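Local coordinates for protein receptor-type adenylate cyclase GRESAG 4.1 (Trypanosoma brucei, PDB 1FX2) that catalyses, through the class III cyclase domain, the conversion of ATP to 3',5'-cyclic AMP and diphosphate, and could act as a receptor for an unknown ligand, at residues L142-H147 and D155-T160; R4-P9 and M65-S70; P12-F17 and I138-C143; G50-Y55 and V75-E80. All coordinates share one frame; numbering follows the deposited sequence.

In the fold
Interaction 3 is the buried contact of the set: it joins strands 13-20 and 134-141 of the seven-stranded mixed sheet and combines paired backbone bonds with one threonine-threonine bond. Interaction 1 continues from it, sharing L142 and C143, but lies about 20 Å from the chain centre; there a two-stranded hairpin carries charged and aromatic side chains on its outer face. Interactions 2 and 4 have no direct hydrogen bond across them. In interaction 2 a proline packs on the end of strand 63-68 and two waters lie between the segments, whereas interaction 4 packs a tyrosine ring on helix 71-87. Y156 OH to P6 O links interactions 1 and 2, and I66 and S68 bond to the strand of interaction 3.

Interaction 1: L142-H147 and D155-T160; sequences LCDIRH and DYYGRT
One face of the Y157 ring carries the R146 guanidinium, with NH1 3.5 Å above the plane and offset toward the rim, while the Y156 ring meets C143 CB at its edge. Both tyrosines belong to an antiparallel beta hairpin, strands 144-147 and 154-157. The cation-pi contact is off-centre: R146 CZ lies 4.4 Å from the Y157 ring centroid, 30° off the normal, and the two planes are 37° apart. An R146 chain extended from CG to NE crosses the ring at about a right angle, bringing CD to 3.3 Å from Y157 CE1. A salt bridge from R146 NH2 to D144 OD2, 2.8 Å, helps fix the guanidinium's position. On the other face of the hairpin, I145 lies alongside Y156, whose ring packs toward M65 and A67 and whose OH bonds to P6 O. Two hydrogen-bonded pairs, D144 with Y157 and R146 with D155, flank the non-hydrogen-bonded pair I145 with Y156. Just past Y157, G158 occupies the N-cap position of helix 159-169. One water there donates to L142 O and Y157 O and accepts from T160 N. L142 O also receives T160 OG1 at 2.6 Å, the hydroxyl standing 43° out of the carbonyl plane.

Interaction 2: R4-P9 and M65-S70; sequences RAPKEP and MIASKS
K69 CG stands anti to its own carbonyl carbon (chi1 -68°), and the chain runs extended beyond it, which sets K69 CG against P6 and carries CE on to the A5 and R4 carbonyls, 3.4 Å from A5 O. The contact joins the irregular N-terminal segment 4-9 to the end of strand 63-68 in the central sheet of the class III cyclase domain. P6 forms its apolar centre. Its CD meets A67 CB at 3.7 Å, and its CG rests against the peptide joining S68 and K69, 3.6 Å from S68 C. The end-to-end directions of the touching parts are 84° apart, so the N-terminal segment runs across the strand instead of pairing with it. Between the two backbones, one water lies 2.8 Å from R4 O and accepts from K69 N. A5 also packs on Y156 of the hairpin. The ammonium groups of K7 and K69 approach to 4.3 Å, NZ to NZ, a repulsion probably eased by a water that accepts from both; each also has a backbone acceptor, N3 O for K69 and N2 O for K7. K7 NZ further donates to A5 O at 2.7 Å, in the carbonyl plane and on a lone pair.

Interaction 3: P12-F17 and I138-C143; sequences PVTLIF and IHTGLC
T14 and T140 meet hydroxyl to hydroxyl, OG1 to OG1 at 2.8 Å, and either could be the donor. Each OG1 is anti to its own carbonyl carbon (chi1 -63° in both), with the methyl anti to the backbone N; this sends T14 CG2 to I138 CG2, 3.6 Å away, and T140 CG2 to P12 CB at 3.7 Å. The hydroxyl pair is flanked by a methyl-methyl contact on one side and a methyl-proline contact on the other. On the opposite face of the sheet, C143 SG packs on V13 CB at 3.7 Å, with L15 CD1 farther off. The next shell is the backbone. T14 with T140 is a non-hydrogen-bonded pair whose CA atoms are only 4.1 Å apart, placed between the hydrogen-bonded pairs V13 with G141 and L15 with H139, each joined by two backbone N-H to O bonds. The strand axes lie 4.7 Å apart and make an antiparallel angle of 158°. Outward, T179 OG1 bonds to H139 ND1. Strand 13-20 also carries D19, a predicted magnesium ligand whose side chain is about 10 Å from that of I16. Strands 63-68 and 176-179 flank the pair within the mixed sheet. Helices 71-87 and 180-184 pack on the T14, I16, I138 and T140 face, while P161 of helix 159-169 packs on L15, M163 on H139 and A164 on F17.

Interaction 4: G50-Y55 and V75-E80; sequences GRYKCY and VQLAQE
Y52 packs its ring closely on the helix that carries Q76 and L77: the Q76 carbonyl carbon and L77 N lie over the centre of one face, with L77 N 4.0 Å above the plane. Q76 CB reaches Y52 CE2 at 3.4 Å, and Y52 CD1 lies 3.8 Å from L77 CA. The opposite face is met by R51 CG, offset toward the rim, so the ring is sandwiched between a helix backbone and its neighbour's aliphatic chain. Deeper in, C54 SG touches L77 CD1 at 3.9 Å, and L77 also packs on L48 and I49 of helix 34-51. The phenol end is the water-facing one. No direct hydrogen bond crosses here; a water in the plane of the ring, at its edge, lies 2.9 Å from Y52 OH and gives Q76 OE1 only a weak bond. E80, modelled in two conformers, leaves the packing there uncertain. Y52 is the first residue to leave helical angles at the end of helix 34-51, and K53 follows with phi 57°. K53 N bonds to G50 O and C54 N to I49 O, the signature of a Schellman motif, with K53 as its C-prime residue, leading from helix 34-51 into edge strand 55-60.

Interaction 1: L142-H147 and D155-T160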
loop_
_atom_site.group_PDB
_atom_site.type_symbol
_atom_site.label_atom_id
_atom_site.label_comp_id
_atom_site.label_asym_id
_atom_site.label_seq_id
_atom_site.Cartn_x
_atom_site.Cartn_y
_atom_site.Cartn_z
ATOM N N LEU A 142 11.504 5.309 12.840
ATOM C CA LEU A 142 12.422 5.861 13.810
ATOM C C LEU A 142 11.842 7.143 14.399
ATOM O O LEU A 142 11.236 7.920 13.677
ATOM C CB LEU A 142 13.785 6.120 13.140
ATOM C CG LEU A 142 14.497 4.843 12.738
ATOM C CD1 LEU A 142 15.659 5.182 11.836
ATOM C CD2 LEU A 142 14.952 3.975 13.862
ATOM N N CYS A 143 11.968 7.317 15.714
ATOM C CA CYS A 143 11.417 8.468 16.382
ATOM C C CYS A 143 12.484 9.209 17.159
ATOM O O CYS A 143 13.538 8.656 17.478
ATOM C CB CYS A 143 10.421 8.050 17.451
ATOM S SG CYS A 143 8.889 7.377 16.809
ATOM N N ASP A 144 12.176 10.466 17.420
ATOM C CA ASP A 144 12.976 11.317 18.333
ATOM C C ASP A 144 12.268 11.052 19.672
ATOM O O ASP A 144 11.067 11.339 19.868
ATOM C CB ASP A 144 12.861 12.766 17.852
ATOM C CG ASP A 144 13.255 13.791 18.918
ATOM O OD1 ASP A 144 13.669 13.403 20.021
ATOM O OD2 ASP A 144 13.147 14.989 18.602
ATOM N N ILE A 145 12.962 10.336 20.546
ATOM C CA ILE A 145 12.465 9.896 21.802
ATOM C C ILE A 145 12.975 10.800 22.931
ATOM O O ILE A 145 14.189 11.041 22.991
ATOM C CB ILE A 145 12.948 8.479 22.060
ATOM C CG1 ILE A 145 12.585 7.552 20.876
ATOM C CG2 ILE A 145 12.380 8.011 23.374
ATOM C CD1 ILE A 145 12.899 5.966 21.118
ATOM N N ARG A 146 12.090 11.201 23.848
ATOM C CA ARG A 146 12.415 12.064 24.993
ATOM C C ARG A 146 11.769 11.621 26.267
ATOM O O ARG A 146 10.656 11.100 26.270
ATOM C CB ARG A 146 11.945 13.476 24.714
ATOM C CG ARG A 146 12.518 14.000 23.469
ATOM C CD ARG A 146 12.155 15.440 23.224
ATOM N NE ARG A 146 12.888 15.948 22.062
ATOM C CZ ARG A 146 12.453 16.903 21.241
ATOM N NH1 ARG A 146 11.269 17.491 21.416
ATOM N NH2 ARG A 146 13.222 17.272 20.237
ATOM N N HIS A 147 12.409 11.932 27.387
ATOM C CA HIS A 147 11.819 11.544 28.626
ATOM C C HIS A 147 11.403 12.790 29.327
ATOM O O HIS A 147 12.076 13.807 29.217
ATOM C CB HIS A 147 12.861 10.835 29.479
ATOM C CG HIS A 147 12.428 10.627 30.890
ATOM N ND1 HIS A 147 12.787 11.475 31.917
ATOM C CD2 HIS A 147 11.695 9.645 31.447
ATOM C CE1 HIS A 147 12.301 11.007 33.054
ATOM N NE2 HIS A 147 11.635 9.896 32.797
ATOM N N ASP A 155 7.919 10.336 25.518
ATOM C CA ASP A 155 7.190 10.879 24.384
ATOM C C ASP A 155 7.975 10.728 23.107
ATOM O O ASP A 155 9.207 10.494 23.107
ATOM C CB ASP A 155 6.820 12.336 24.613
ATOM C CG ASP A 155 5.449 12.728 23.944
ATOM O OD1 ASP A 155 4.947 12.120 22.922
ATOM O OD2 ASP A 155 4.876 13.706 24.472
ATOM N N TYR A 156 7.272 10.904 21.997
ATOM C CA TYR A 156 7.824 10.656 20.682
ATOM C C TYR A 156 7.519 11.747 19.750
ATOM O O TYR A 156 6.360 12.116 19.645
ATOM C CB TYR A 156 7.281 9.284 20.167
ATOM C CG TYR A 156 7.517 8.168 21.182
ATOM C CD1 TYR A 156 6.677 7.964 22.310
ATOM C CD2 TYR A 156 8.667 7.395 21.119
ATOM C CE1 TYR A 156 6.977 7.076 23.313
ATOM C CE2 TYR A 156 8.976 6.488 22.085
ATOM C CZ TYR A 156 8.146 6.311 23.232
ATOM O OH TYR A 156 8.467 5.488 24.245
ATOM N N TYR A 157 8.544 12.189 19.014
ATOM C CA TYR A 157 8.448 13.326 18.116
ATOM C C TYR A 157 8.930 13.106 16.721
ATOM O O TYR A 157 9.747 12.247 16.437
ATOM C CB TYR A 157 9.300 14.492 18.713
ATOM C CG TYR A 157 8.839 14.875 20.095
ATOM C CD1 TYR A 157 9.475 14.403 21.235
ATOM C CD2 TYR A 157 7.735 15.718 20.255
ATOM C CE1 TYR A 157 9.021 14.774 22.523
ATOM C CE2 TYR A 157 7.282 16.102 21.523
ATOM C CZ TYR A 157 7.932 15.634 22.636
ATOM O OH TYR A 157 7.531 16.095 23.870
ATOM N N GLY A 158 8.493 14.002 15.837
ATOM C CA GLY A 158 8.975 13.898 14.502
ATOM C C GLY A 158 8.029 13.374 13.452
ATOM O O GLY A 158 6.828 13.350 13.628
ATOM N N ARG A 159 8.627 12.986 12.353
ATOM C CA ARG A 159 7.898 12.491 11.236
ATOM C C ARG A 159 7.097 11.243 11.534
ATOM O O ARG A 159 6.017 11.087 10.990
ATOM C CB ARG A 159 8.829 12.190 10.044
ATOM C CG ARG A 159 9.397 13.507 9.423
ATOM C CD ARG A 159 10.331 13.289 8.186
ATOM N NE ARG A 159 9.602 12.815 6.990
ATOM C CZ ARG A 159 9.947 13.057 5.716
ATOM N NH1 ARG A 159 11.030 13.781 5.435
ATOM N NH2 ARG A 159 9.213 12.568 4.716
ATOM N N THR A 160 7.600 10.364 12.387
ATOM C CA THR A 160 6.916 9.083 12.686
ATOM C C THR A 160 5.579 9.307 13.403
ATOM O O THR A 160 4.536 8.839 12.885
ATOM C CB THR A 160 7.870 8.099 13.387
ATOM O OG1 THR A 160 8.924 7.800 12.452
ATOM C CG2 THR A 160 7.191 6.796 13.769
HETATM O O HOH W 1 9.955 10.624 14.149
#

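Interaction 2: R4-P9 and M65-S70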
loop_
_atom_site.group_PDB
_atom_site.type_symbol
_atom_site.label_atom_id
_atom_site.label_comp_id
_atom_site.label_asym_id
_atom_site.label_seq_id
_atom_site.Cartn_x
_atom_site.Cartn_y
_atom_site.Cartn_z
ATOM N N ARG A 4 7.812 -0.633 29.504
ATOM C CA ARG A 4 7.277 -0.982 28.179
ATOM C C ARG A 4 7.456 0.111 27.161
ATOM O O ARG A 4 7.241 -0.121 25.941
ATOM C CB ARG A 4 5.808 -1.354 28.300
ATOM C CG ARG A 4 5.655 -2.700 29.009
ATOM C CD ARG A 4 4.279 -2.848 29.615
ATOM N NE ARG A 4 4.246 -4.023 30.494
ATOM C CZ ARG A 4 3.140 -4.529 31.035
ATOM N NH1 ARG A 4 1.971 -3.969 30.785
ATOM N NH2 ARG A 4 3.205 -5.585 31.843
ATOM N N ALA A 5 7.903 1.290 27.570
ATOM C CA ALA A 5 8.143 2.386 26.637
ATOM C C ALA A 5 9.319 2.142 25.719
ATOM O O ALA A 5 10.393 1.741 26.186
ATOM C CB ALA A 5 8.409 3.703 27.381
ATOM N N PRO A 6 9.116 2.268 24.402
ATOM C CA PRO A 6 10.245 2.114 23.442
ATOM C C PRO A 6 11.245 3.241 23.826
ATOM O O PRO A 6 10.864 4.445 23.988
ATOM C CB PRO A 6 9.602 2.449 22.095
ATOM C CG PRO A 6 8.188 1.868 22.302
ATOM C CD PRO A 6 7.792 2.344 23.701
ATOM N N LYS A 7 12.523 2.861 24.081
ATOM C CA LYS A 7 13.523 3.866 24.481
ATOM C C LYS A 7 14.777 3.919 23.652
ATOM O O LYS A 7 15.572 4.830 23.799
ATOM C CB LYS A 7 13.984 3.583 25.924
ATOM C CG LYS A 7 12.892 3.507 26.910
ATOM C CD LYS A 7 13.498 2.893 28.219
ATOM C CE LYS A 7 12.352 2.655 29.099
ATOM N NZ LYS A 7 11.678 1.424 28.568
ATOM N N GLU A 8 14.988 2.907 22.812
ATOM C CA GLU A 8 16.255 2.857 22.030
ATOM C C GLU A 8 16.039 3.610 20.735
ATOM O O GLU A 8 15.232 3.191 19.899
ATOM C CB GLU A 8 16.597 1.394 21.813
ATOM C CG GLU A 8 17.761 1.190 20.779
ATOM C CD GLU A 8 18.989 2.090 21.047
ATOM O OE1 GLU A 8 19.409 2.216 22.208
ATOM O OE2 GLU A 8 19.459 2.677 20.064
ATOM N N PRO A 9 16.766 4.719 20.474
ATOM C CA PRO A 9 16.568 5.511 19.258
ATOM C C PRO A 9 16.749 4.798 17.938
ATOM O O PRO A 9 16.172 5.212 16.931
ATOM C CB PRO A 9 17.527 6.720 19.423
ATOM C CG PRO A 9 18.452 6.291 20.423
ATOM C CD PRO A 9 17.806 5.317 21.389
ATOM N N MET A 65 -2.756 7.927 22.268
ATOM C CA MET A 65 -1.452 7.772 21.533
ATOM C C MET A 65 -0.772 6.658 22.303
ATOM O O MET A 65 -0.469 6.784 23.503
ATOM C CB MET A 65 -0.641 9.079 21.521
ATOM C CG MET A 65 0.705 8.836 20.787
ATOM S SD MET A 65 1.639 10.397 20.996
ATOM C CE MET A 65 3.253 9.952 20.275
ATOM N N ILE A 66 -0.474 5.573 21.598
ATOM C CA ILE A 66 0.102 4.340 22.233
ATOM C C ILE A 66 1.389 3.944 21.470
ATOM O O ILE A 66 1.418 4.051 20.236
ATOM C CB ILE A 66 -0.917 3.164 22.113
ATOM C CG1 ILE A 66 -2.213 3.508 22.898
ATOM C CG2 ILE A 66 -0.297 1.844 22.709
ATOM C CD1 ILE A 66 -3.384 2.655 22.501
ATOM N N ALA A 67 2.450 3.580 22.223
ATOM C CA ALA A 67 3.703 3.159 21.559
ATOM C C ALA A 67 3.958 1.689 21.849
ATOM O O ALA A 67 3.561 1.160 22.871
ATOM C CB ALA A 67 4.905 4.010 22.081
ATOM N N SER A 68 4.620 1.017 20.930
ATOM C CA SER A 68 4.911 -0.420 21.148
ATOM C C SER A 68 6.330 -0.738 20.610
ATOM O O SER A 68 6.713 -0.238 19.563
ATOM C CB SER A 68 3.955 -1.262 20.309
ATOM O OG SER A 68 4.251 -2.640 20.490
ATOM N N LYS A 69 7.076 -1.520 21.390
ATOM C CA LYS A 69 8.401 -2.027 20.907
ATOM C C LYS A 69 8.224 -3.095 19.851
ATOM O O LYS A 69 9.129 -3.376 19.105
ATOM C CB LYS A 69 9.130 -2.654 22.099
ATOM C CG LYS A 69 9.537 -1.688 23.094
ATOM C CD LYS A 69 10.203 -2.490 24.268
ATOM C CE LYS A 69 10.552 -1.575 25.385
ATOM N NZ LYS A 69 11.308 -2.322 26.452
ATOM N N SER A 70 7.006 -3.624 19.686
ATOM C CA SER A 70 6.715 -4.710 18.754
ATOM C C SER A 70 5.646 -4.291 17.748
ATOM O O SER A 70 4.541 -3.959 18.145
ATOM C CB SER A 70 6.132 -5.912 19.572
ATOM O OG SER A 70 5.507 -6.837 18.732
HETATM O O HOH W 2 6.083 -1.820 24.054
HETATM O O HOH W 3 13.296 -0.784 28.093
#

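Interaction 3: P12-F17 and I138-C143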
loop_
_atom_site.group_PDB
_atom_site.type_symbol
_atom_site.label_atom_id
_atom_site.label_comp_id
_atom_site.label_asym_id
_atom_site.label_seq_id
_atom_site.Cartn_x
_atom_site.Cartn_y
_atom_site.Cartn_z
ATOM N N PRO A 12 13.027 1.046 15.510
ATOM C CA PRO A 12 11.775 1.713 15.079
ATOM C C PRO A 12 10.683 1.500 16.167
ATOM O O PRO A 12 10.662 0.456 16.869
ATOM C CB PRO A 12 11.372 0.942 13.836
ATOM C CG PRO A 12 12.814 0.488 13.229
ATOM C CD PRO A 12 13.490 0.031 14.551
ATOM N N VAL A 13 9.852 2.520 16.288
ATOM C CA VAL A 13 8.744 2.551 17.240
ATOM C C VAL A 13 7.466 2.379 16.422
ATOM O O VAL A 13 7.311 2.953 15.385
ATOM C CB VAL A 13 8.672 3.893 17.966
ATOM C CG1 VAL A 13 7.538 3.839 18.965
ATOM C CG2 VAL A 13 10.027 4.177 18.757
ATOM N N THR A 14 6.566 1.562 16.949
ATOM C CA THR A 14 5.232 1.428 16.308
ATOM C C THR A 14 4.276 2.297 17.114
ATOM O O THR A 14 4.252 2.177 18.360
ATOM C CB THR A 14 4.751 0.037 16.234
ATOM O OG1 THR A 14 5.656 -0.706 15.402
ATOM C CG2 THR A 14 3.401 -0.051 15.556
ATOM N N LEU A 15 3.652 3.291 16.448
ATOM C CA LEU A 15 2.676 4.171 17.133
ATOM C C LEU A 15 1.285 3.887 16.644
ATOM O O LEU A 15 1.059 3.636 15.474
ATOM C CB LEU A 15 2.966 5.638 16.888
ATOM C CG LEU A 15 4.353 6.055 17.413
ATOM C CD1 LEU A 15 4.704 7.478 16.932
ATOM C CD2 LEU A 15 4.376 5.938 18.966
ATOM N N ILE A 16 0.367 3.912 17.613
ATOM C CA ILE A 16 -1.078 3.692 17.328
ATOM C C ILE A 16 -1.785 4.926 17.848
ATOM O O ILE A 16 -1.573 5.389 18.972
ATOM C CB ILE A 16 -1.614 2.588 18.177
ATOM C CG1 ILE A 16 -0.801 1.270 18.013
ATOM C CG2 ILE A 16 -3.050 2.284 17.749
ATOM C CD1 ILE A 16 -1.234 0.221 19.061
ATOM N N PHE A 17 -2.604 5.552 16.998
ATOM C CA PHE A 17 -3.490 6.641 17.406
ATOM C C PHE A 17 -4.900 6.176 17.224
ATOM O O PHE A 17 -5.227 5.435 16.300
ATOM C CB PHE A 17 -3.284 7.927 16.519
ATOM C CG PHE A 17 -2.060 8.682 16.882
ATOM C CD1 PHE A 17 -0.816 8.288 16.414
ATOM C CD2 PHE A 17 -2.145 9.759 17.737
ATOM C CE1 PHE A 17 0.368 8.968 16.786
ATOM C CE2 PHE A 17 -0.938 10.453 18.104
ATOM C CZ PHE A 17 0.321 10.039 17.608
ATOM N N ILE A 138 -1.911 3.150 12.379
ATOM C CA ILE A 138 -0.701 2.517 12.881
ATOM C C ILE A 138 0.451 2.776 11.919
ATOM O O ILE A 138 0.243 2.695 10.684
ATOM C CB ILE A 138 -0.843 0.960 12.965
ATOM C CG1 ILE A 138 -2.042 0.586 13.852
ATOM C CG2 ILE A 138 0.463 0.344 13.583
ATOM C CD1 ILE A 138 -2.308 -0.906 13.830
ATOM N N HIS A 139 1.585 3.250 12.465
ATOM C CA HIS A 139 2.758 3.427 11.562
ATOM C C HIS A 139 3.958 3.018 12.397
ATOM O O HIS A 139 3.967 3.092 13.620
ATOM C CB HIS A 139 2.868 4.925 11.149
ATOM C CG HIS A 139 4.114 5.258 10.402
ATOM N ND1 HIS A 139 4.526 4.607 9.243
ATOM C CD2 HIS A 139 5.062 6.180 10.707
ATOM C CE1 HIS A 139 5.683 5.136 8.871
ATOM N NE2 HIS A 139 6.028 6.086 9.719
ATOM N N THR A 140 5.045 2.647 11.709
ATOM C CA THR A 140 6.291 2.208 12.386
ATOM C C THR A 140 7.429 2.987 11.787
ATOM O O THR A 140 7.493 3.107 10.564
ATOM C CB THR A 140 6.564 0.739 12.120
ATOM O OG1 THR A 140 5.479 -0.024 12.679
ATOM C CG2 THR A 140 7.910 0.342 12.788
ATOM N N GLY A 141 8.258 3.561 12.647
ATOM C CA GLY A 141 9.440 4.300 12.113
ATOM C C GLY A 141 10.329 4.773 13.244
ATOM O O GLY A 141 9.997 4.703 14.390
ATOM N N LEU A 142 11.504 5.309 12.840
ATOM C CA LEU A 142 12.422 5.861 13.810
ATOM C C LEU A 142 11.842 7.143 14.399
ATOM O O LEU A 142 11.236 7.920 13.677
ATOM C CB LEU A 142 13.785 6.120 13.140
ATOM C CG LEU A 142 14.497 4.843 12.738
ATOM C CD1 LEU A 142 15.659 5.182 11.836
ATOM C CD2 LEU A 142 14.952 3.975 13.862
ATOM N N CYS A 143 11.968 7.317 15.714
ATOM C CA CYS A 143 11.417 8.468 16.382
ATOM C C CYS A 143 12.484 9.209 17.159
ATOM O O CYS A 143 13.538 8.656 17.478
ATOM C CB CYS A 143 10.421 8.050 17.451
ATOM S SG CYS A 143 8.889 7.377 16.809
#

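Interaction 4: G50-Y55 and V75-E80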
loop_
_atom_site.group_PDB
_atom_site.type_symbol
_atom_site.label_atom_id
_atom_site.label_comp_id
_atom_site.label_asym_id
_atom_site.label_seq_id
_atom_site.Cartn_x
_atom_site.Cartn_y
_atom_site.Cartn_z
ATOM N N GLY A 50 -2.191 -3.014 28.448
ATOM C CA GLY A 50 -1.442 -3.896 29.365
ATOM C C GLY A 50 -1.295 -5.309 28.844
ATOM O O GLY A 50 -0.183 -5.868 28.888
ATOM N N ARG A 51 -2.328 -5.887 28.239
ATOM C CA ARG A 51 -2.310 -7.227 27.726
ATOM C C ARG A 51 -1.193 -7.414 26.672
ATOM O O ARG A 51 -0.583 -8.490 26.517
ATOM C CB ARG A 51 -3.641 -7.574 27.084
ATOM C CG ARG A 51 -3.536 -8.836 26.261
ATOM C CD ARG A 51 -4.566 -9.817 26.646
ATOM N NE ARG A 51 -5.864 -9.212 26.465
ATOM C CZ ARG A 51 -7.011 -9.831 26.700
ATOM N NH1 ARG A 51 -7.003 -11.091 27.141
ATOM N NH2 ARG A 51 -8.155 -9.204 26.453
ATOM N N TYR A 52 -1.088 -6.415 25.800
ATOM C CA TYR A 52 -0.113 -6.454 24.705
ATOM C C TYR A 52 1.213 -5.775 25.028
ATOM O O TYR A 52 2.046 -5.565 24.106
ATOM C CB TYR A 52 -0.749 -5.947 23.368
ATOM C CG TYR A 52 -1.805 -6.881 22.949
ATOM C CD1 TYR A 52 -3.180 -6.617 23.164
ATOM C CD2 TYR A 52 -1.443 -8.078 22.396
ATOM C CE1 TYR A 52 -4.119 -7.548 22.809
ATOM C CE2 TYR A 52 -2.363 -9.017 22.057
ATOM C CZ TYR A 52 -3.722 -8.733 22.264
ATOM O OH TYR A 52 -4.709 -9.623 21.905
ATOM N N LYS A 53 1.430 -5.410 26.314
ATOM C CA LYS A 53 2.734 -4.852 26.770
ATOM C C LYS A 53 3.161 -3.624 26.026
ATOM O O LYS A 53 4.340 -3.422 25.714
ATOM C CB LYS A 53 3.852 -5.933 26.699
ATOM C CG LYS A 53 3.425 -7.157 27.551
ATOM C CD LYS A 53 4.481 -8.262 27.523
ATOM C CE LYS A 53 4.162 -9.349 28.555
ATOM N NZ LYS A 53 3.578 -10.547 27.905
ATOM N N CYS A 54 2.149 -2.836 25.623
ATOM C CA CYS A 54 2.400 -1.546 24.969
ATOM C C CYS A 54 2.504 -0.427 26.005
ATOM O O CYS A 54 2.383 -0.706 27.255
ATOM C CB CYS A 54 1.252 -1.272 23.941
ATOM S SG CYS A 54 1.227 -2.373 22.534
ATOM N N TYR A 55 2.621 0.819 25.568
ATOM C CA TYR A 55 2.833 1.917 26.484
ATOM C C TYR A 55 1.916 3.061 26.120
ATOM O O TYR A 55 1.909 3.548 24.988
ATOM C CB TYR A 55 4.309 2.389 26.311
ATOM C CG TYR A 55 4.711 3.563 27.170
ATOM C CD1 TYR A 55 4.872 3.403 28.534
ATOM C CD2 TYR A 55 4.939 4.806 26.602
ATOM C CE1 TYR A 55 5.290 4.474 29.328
ATOM C CE2 TYR A 55 5.340 5.913 27.394
ATOM C CZ TYR A 55 5.510 5.704 28.756
ATOM O OH TYR A 55 5.909 6.785 29.521
ATOM N N VAL A 75 -0.505 -4.315 16.207
ATOM C CA VAL A 75 -1.517 -4.775 15.325
ATOM C C VAL A 75 -2.493 -5.653 16.101
ATOM O O VAL A 75 -3.752 -5.521 15.907
ATOM C CB VAL A 75 -0.875 -5.580 14.174
ATOM C CG1 VAL A 75 -1.909 -6.355 13.374
ATOM C CG2 VAL A 75 -0.158 -4.610 13.309
ATOM N N GLN A 76 -2.012 -6.533 16.977
ATOM C CA GLN A 76 -2.948 -7.325 17.780
ATOM C C GLN A 76 -3.792 -6.486 18.677
ATOM O O GLN A 76 -5.027 -6.766 18.848
ATOM C CB GLN A 76 -2.236 -8.343 18.684
ATOM C CG GLN A 76 -1.413 -9.365 17.849
ATOM C CD GLN A 76 -0.641 -10.309 18.783
ATOM O OE1 GLN A 76 -1.014 -11.457 18.969
ATOM N NE2 GLN A 76 0.393 -9.781 19.433
ATOM N N LEU A 77 -3.226 -5.438 19.260
ATOM C CA LEU A 77 -4.023 -4.537 20.149
ATOM C C LEU A 77 -5.156 -3.918 19.283
ATOM O O LEU A 77 -6.293 -3.809 19.752
ATOM C CB LEU A 77 -3.093 -3.411 20.714
ATOM C CG LEU A 77 -3.771 -2.497 21.716
ATOM C CD1 LEU A 77 -2.644 -1.955 22.597
ATOM C CD2 LEU A 77 -4.378 -1.285 21.001
ATOM N N ALA A 78 -4.843 -3.405 18.103
ATOM C CA ALA A 78 -5.867 -2.719 17.283
ATOM C C ALA A 78 -6.946 -3.673 16.862
ATOM O O ALA A 78 -8.126 -3.298 16.893
ATOM C CB ALA A 78 -5.154 -2.081 16.054
ATOM N N GLN A 79 -6.589 -4.897 16.508
ATOM C CA GLN A 79 -7.590 -5.875 16.166
ATOM C C GLN A 79 -8.481 -6.164 17.386
ATOM O O GLN A 79 -9.738 -6.208 17.259
ATOM C CB GLN A 79 -6.884 -7.089 15.633
ATOM C CG GLN A 79 -7.747 -8.248 15.315
ATOM C CD GLN A 79 -6.977 -9.154 14.343
ATOM O OE1 GLN A 79 -7.062 -8.981 13.131
ATOM N NE2 GLN A 79 -6.159 -10.024 14.883
ATOM N N GLU A 80 -7.887 -6.356 18.573
ATOM C CA GLU A 80 -8.699 -6.650 19.786
ATOM C C GLU A 80 -9.508 -5.482 20.292
ATOM O O GLU A 80 -10.541 -5.589 20.987
ATOM C CB GLU A 80 -7.809 -7.211 20.937
ATOM C CG GLU A 80 -7.288 -8.584 20.655
ATOM C CD GLU A 80 -8.346 -9.610 20.301
ATOM O OE1 GLU A 80 -9.450 -9.569 20.914
ATOM O OE2 GLU A 80 -8.110 -10.492 19.431
HETATM O O HOH W 4 -4.186 -11.874 20.183
#